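Local coordinates for protein glycoside hydrolase family 31 (Kribbella flavida DSM 17836, PDB 5X3I) that hydrolyses the alpha-1,3-glucosidic linkages of the cyclic tetrasaccharide cyclobis-(1-6)-alpha-nigerosyl to release isomaltose inside the cell, at residues A348-R360 / G404-D416. The protein carries 1 engineered substitution. Numbering follows the deposited sequence.
Sequences AVYAVTEDGSAHR and GQVAADAAAMVRD
The type I beta turn Thr353-Gly356 packs against helix 404-415, with Thr353 meeting Gln405 and Gly356 meeting Asp409, in the TIM-barrel domain of this family 31 glycosidase and away from the catalytic residues. The CG of Gln405 lies anti to the backbone N (chi1 -169°) and the chain bends at chi2, which brings the amide into the loop. Gln405 OE1 accepts two hydrogen bonds: Thr353 N arrives in the carbonyl plane on a lone pair at 2.9 Å, whereas His359 NE2 comes from above that plane at 2.8 Å, the imidazole nearly perpendicular to the amide (86°). On the other branch, Gln405 NE2 gives a bond to Thr353 O (3.2 Å) and one to Asp409 OD1 (2.7 Å), the latter in the amide plane, so both ends of the amide are held and its flip is fixed. With an alanine here, Thr353 N and His359 NE2 would probably lose their shared acceptor and a gap would open against the loop. Thr353 O is gripped from opposite faces by Gln405 NE2 and Gly356 N, while Ala408 CB rests 3.6 Å from it. Overlapping the beta turn, Asp355 OD1 accepts from Ser357 N in an Asx turn. Water bridges Tyr350 OH to Gln405 N, and another joins Glu354 O, Ala408 O and Arg415 NH1. At Gly356, where phi is positive, CA lies 3.2 Å from Asp409 OD1 and 4.0 Å from Ala412 CB.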
loop_
_atom_site.group_PDB
_atom_site.type_symbol
_atom_site.label_atom_id
_atom_site.label_comp_id
_atom_site.label_asym_id
_atom_site.label_seq_id
_atom_site.Cartn_x
_atom_site.Cartn_y
_atom_site.Cartn_z
ATOM N N ALA A 348 -30.092 -1.591 -7.414
ATOM C CA ALA A 348 -30.600 -2.934 -7.658
ATOM C C ALA A 348 -31.778 -3.192 -6.736
ATOM O O ALA A 348 -31.801 -2.706 -5.611
ATOM C CB ALA A 348 -29.525 -3.976 -7.443
ATOM N N VAL A 349 -32.743 -3.967 -7.212
ATOM C CA VAL A 349 -33.935 -4.282 -6.433
ATOM C C VAL A 349 -34.016 -5.779 -6.121
ATOM O O VAL A 349 -33.901 -6.618 -7.003
ATOM C CB VAL A 349 -35.202 -3.823 -7.175
ATOM C CG1 VAL A 349 -36.450 -4.305 -6.464
ATOM C CG2 VAL A 349 -35.202 -2.309 -7.312
ATOM N N TYR A 350 -34.177 -6.106 -4.849
ATOM C CA TYR A 350 -34.106 -7.492 -4.400
ATOM C C TYR A 350 -34.775 -7.661 -3.043
ATOM O O TYR A 350 -34.947 -6.700 -2.310
ATOM C CB TYR A 350 -32.645 -7.946 -4.317
ATOM C CG TYR A 350 -31.833 -7.073 -3.399
ATOM C CD1 TYR A 350 -31.335 -5.854 -3.832
ATOM C CD2 TYR A 350 -31.592 -7.451 -2.080
ATOM C CE1 TYR A 350 -30.604 -5.033 -2.978
ATOM C CE2 TYR A 350 -30.856 -6.640 -1.226
ATOM C CZ TYR A 350 -30.371 -5.434 -1.685
ATOM O OH TYR A 350 -29.653 -4.630 -0.856
ATOM N N ALA A 351 -35.122 -8.890 -2.697
ATOM C CA ALA A 351 -35.584 -9.174 -1.351
ATOM C C ALA A 351 -34.373 -9.416 -0.458
ATOM O O ALA A 351 -33.548 -10.251 -0.764
ATOM C CB ALA A 351 -36.507 -10.377 -1.342
ATOM N N VAL A 352 -34.275 -8.675 0.638
ATOM C CA VAL A 352 -33.187 -8.839 1.602
ATOM C C VAL A 352 -33.183 -10.241 2.219
ATOM O O VAL A 352 -34.225 -10.772 2.570
ATOM C CB VAL A 352 -33.288 -7.784 2.734
ATOM C CG1 VAL A 352 -32.311 -8.091 3.874
ATOM C CG2 VAL A 352 -33.054 -6.377 2.189
ATOM N N THR A 353 -32.008 -10.847 2.349
ATOM C CA THR A 353 -31.931 -12.113 3.049
ATOM C C THR A 353 -31.621 -11.808 4.514
ATOM O O THR A 353 -30.509 -11.379 4.857
ATOM C CB THR A 353 -30.864 -13.053 2.415
ATOM O OG1 THR A 353 -29.685 -12.309 2.108
ATOM C CG2 THR A 353 -31.385 -13.652 1.119
ATOM N N GLU A 354 -32.624 -12.037 5.369
ATOM C CA GLU A 354 -32.556 -11.721 6.794
ATOM C C GLU A 354 -31.398 -12.455 7.463
ATOM O O GLU A 354 -30.868 -11.988 8.458
ATOM C CB GLU A 354 -33.868 -12.091 7.533
ATOM C CG GLU A 354 -35.106 -11.185 7.315
ATOM C CD GLU A 354 -36.274 -11.479 8.307
ATOM O OE1 GLU A 354 -37.207 -12.238 7.952
ATOM O OE2 GLU A 354 -36.267 -10.939 9.444
ATOM N N ASP A 355 -31.019 -13.606 6.919
ATOM C CA ASP A 355 -30.012 -14.450 7.563
ATOM C C ASP A 355 -28.572 -14.042 7.231
ATOM O O ASP A 355 -27.633 -14.618 7.743
ATOM C CB ASP A 355 -30.229 -15.910 7.177
ATOM C CG ASP A 355 -30.109 -16.147 5.680
ATOM O OD1 ASP A 355 -29.922 -15.187 4.913
ATOM O OD2 ASP A 355 -30.228 -17.305 5.262
ATOM N N GLY A 356 -28.405 -13.063 6.357
ATOM C CA GLY A 356 -27.079 -12.653 5.939
ATOM C C GLY A 356 -26.421 -13.584 4.930
ATOM O O GLY A 356 -25.208 -13.552 4.753
ATOM N N SER A 357 -27.216 -14.422 4.278
ATOM C CA SER A 357 -26.708 -15.287 3.223
ATOM C C SER A 357 -26.460 -14.473 1.958
ATOM O O SER A 357 -27.045 -13.423 1.771
ATOM C CB SER A 357 -27.684 -16.428 2.932
ATOM O OG SER A 357 -28.954 -15.931 2.562
ATOM N N ALA A 358 -25.590 -14.977 1.098
ATOM C CA ALA A 358 -25.273 -14.330 -0.163
ATOM C C ALA A 358 -26.425 -14.422 -1.173
ATOM O O ALA A 358 -27.240 -15.327 -1.100
ATOM C CB ALA A 358 -24.018 -14.941 -0.746
ATOM N N HIS A 359 -26.461 -13.490 -2.123
ATOM C CA HIS A 359 -27.485 -13.461 -3.185
ATOM C C HIS A 359 -27.055 -14.188 -4.449
ATOM O O HIS A 359 -25.873 -14.229 -4.767
ATOM C CB HIS A 359 -27.849 -12.027 -3.570
ATOM C CG HIS A 359 -28.651 -11.309 -2.536
ATOM N ND1 HIS A 359 -29.992 -11.546 -2.339
ATOM C CD2 HIS A 359 -28.297 -10.367 -1.635
ATOM C CE1 HIS A 359 -30.430 -10.784 -1.354
ATOM N NE2 HIS A 359 -29.422 -10.059 -0.911
ATOM N N ARG A 360 -28.005 -14.808 -5.143
ATOM C CA ARG A 360 -27.719 -15.247 -6.498
ATOM C C ARG A 360 -28.071 -14.124 -7.479
ATOM O O ARG A 360 -28.737 -13.163 -7.106
ATOM C CB ARG A 360 -28.513 -16.518 -6.823
ATOM C CG ARG A 360 -28.775 -17.414 -5.610
ATOM C CD ARG A 360 -29.720 -18.570 -5.943
ATOM N NE ARG A 360 -29.044 -19.645 -6.662
ATOM C CZ ARG A 360 -29.651 -20.529 -7.444
ATOM N NH1 ARG A 360 -30.967 -20.473 -7.631
ATOM N NH2 ARG A 360 -28.936 -21.468 -8.047
ATOM N N GLY A 404 -31.792 -3.108 6.151
ATOM C CA GLY A 404 -31.317 -3.507 4.840
ATOM C C GLY A 404 -30.360 -4.681 4.872
ATOM O O GLY A 404 -30.061 -5.227 5.931
ATOM N N GLN A 405 -29.892 -5.074 3.696
ATOM C CA GLN A 405 -28.951 -6.171 3.581
ATOM C C GLN A 405 -27.670 -5.909 4.358
ATOM O O GLN A 405 -27.102 -6.819 4.943
ATOM C CB GLN A 405 -28.598 -6.429 2.121
ATOM C CG GLN A 405 -27.849 -7.718 1.950
ATOM C CD GLN A 405 -28.719 -8.904 2.280
ATOM O OE1 GLN A 405 -29.773 -9.092 1.673
ATOM N NE2 GLN A 405 -28.293 -9.707 3.250
ATOM N N VAL A 406 -27.220 -4.658 4.348
ATOM C CA VAL A 406 -25.972 -4.313 4.997
ATOM C C VAL A 406 -26.046 -4.591 6.507
ATOM O O VAL A 406 -25.080 -5.074 7.091
ATOM C CB VAL A 406 -25.583 -2.835 4.722
ATOM C CG1 VAL A 406 -26.620 -1.862 5.297
ATOM C CG2 VAL A 406 -24.187 -2.541 5.245
ATOM N N ALA A 407 -27.199 -4.317 7.121
ATOM C CA ALA A 407 -27.391 -4.549 8.551
ATOM C C ALA A 407 -27.563 -6.031 8.848
ATOM O O ALA A 407 -27.052 -6.529 9.849
ATOM C CB ALA A 407 -28.595 -3.770 9.068
ATOM N N ALA A 408 -28.281 -6.728 7.974
ATOM C CA ALA A 408 -28.447 -8.161 8.127
ATOM C C ALA A 408 -27.091 -8.869 8.076
ATOM O O ALA A 408 -26.847 -9.781 8.845
ATOM C CB ALA A 408 -29.369 -8.711 7.058
ATOM N N ASP A 409 -26.219 -8.439 7.165
ATOM C CA ASP A 409 -24.914 -9.075 7.000
ATOM C C ASP A 409 -23.987 -8.773 8.188
ATOM O O ASP A 409 -23.253 -9.640 8.636
ATOM C CB ASP A 409 -24.257 -8.638 5.684
ATOM C CG ASP A 409 -24.973 -9.211 4.441
ATOM O OD1 ASP A 409 -25.945 -9.966 4.603
ATOM O OD2 ASP A 409 -24.551 -8.913 3.306
ATOM N N ALA A 410 -24.023 -7.540 8.683
ATOM C CA ALA A 410 -23.207 -7.169 9.832
ATOM C C ALA A 410 -23.610 -8.010 11.038
ATOM O O ALA A 410 -22.763 -8.498 11.771
ATOM C CB ALA A 410 -23.342 -5.694 10.139
ATOM N N ALA A 411 -24.912 -8.187 11.220
ATOM C CA ALA A 411 -25.420 -8.983 12.324
ATOM C C ALA A 411 -24.988 -10.436 12.168
ATOM O O ALA A 411 -24.601 -11.066 13.140
ATOM C CB ALA A 411 -26.931 -8.883 12.416
ATOM N N ALA A 412 -25.060 -10.960 10.947
ATOM C CA ALA A 412 -24.589 -12.309 10.684
ATOM C C ALA A 412 -23.098 -12.437 10.982
ATOM O O ALA A 412 -22.660 -13.463 11.461
ATOM C CB ALA A 412 -24.867 -12.707 9.256
ATOM N N MET A 413 -22.331 -11.399 10.677
ATOM C CA MET A 413 -20.894 -11.431 10.912
ATOM C C MET A 413 -20.585 -11.639 12.389
ATOM O O MET A 413 -19.722 -12.432 12.737
ATOM C CB MET A 413 -20.230 -10.145 10.428
ATOM C CG MET A 413 -20.052 -10.040 8.935
ATOM S SD MET A 413 -19.317 -8.484 8.444
ATOM C CE MET A 413 -17.604 -8.742 8.854
ATOM N N VAL A 414 -21.300 -10.917 13.247
ATOM C CA VAL A 414 -21.113 -11.039 14.690
ATOM C C VAL A 414 -21.631 -12.388 15.175
ATOM O O VAL A 414 -20.953 -13.076 15.917
ATOM C CB VAL A 414 -21.828 -9.910 15.466
ATOM C CG1 VAL A 414 -21.744 -10.153 16.981
ATOM C CG2 VAL A 414 -21.245 -8.550 15.096
ATOM N N ARG A 415 -22.830 -12.762 14.736
ATOM C CA ARG A 415 -23.463 -14.000 15.181
ATOM C C ARG A 415 -22.638 -15.237 14.820
ATOM O O ARG A 415 -22.477 -16.134 15.632
ATOM C CB ARG A 415 -24.873 -14.127 14.580
ATOM C CG ARG A 415 -25.660 -15.354 15.058
ATOM C CD ARG A 415 -26.899 -15.646 14.209
ATOM N NE ARG A 415 -27.453 -14.433 13.640
ATOM C CZ ARG A 415 -27.516 -14.179 12.338
ATOM N NH1 ARG A 415 -28.013 -13.036 11.923
ATOM N NH2 ARG A 415 -27.090 -15.070 11.456
ATOM N N ASP A 416 -22.152 -15.299 13.584
ATOM C CA ASP A 416 -21.460 -16.488 13.098
ATOM C C ASP A 416 -19.939 -16.415 13.172
ATOM O O ASP A 416 -19.250 -17.271 12.634
ATOM C CB ASP A 416 -21.916 -16.803 11.682
ATOM C CG ASP A 416 -23.374 -17.221 11.638
ATOM O OD1 ASP A 416 -23.921 -17.527 12.708
ATOM O OD2 ASP A 416 -23.968 -17.241 10.552
HETATM O O HOH W 1 -30.678 -3.528 1.555
HETATM O O HOH W 2 -28.557 -11.854 9.763
HETATM O O HOH W 3 -25.468 -10.984 1.740
#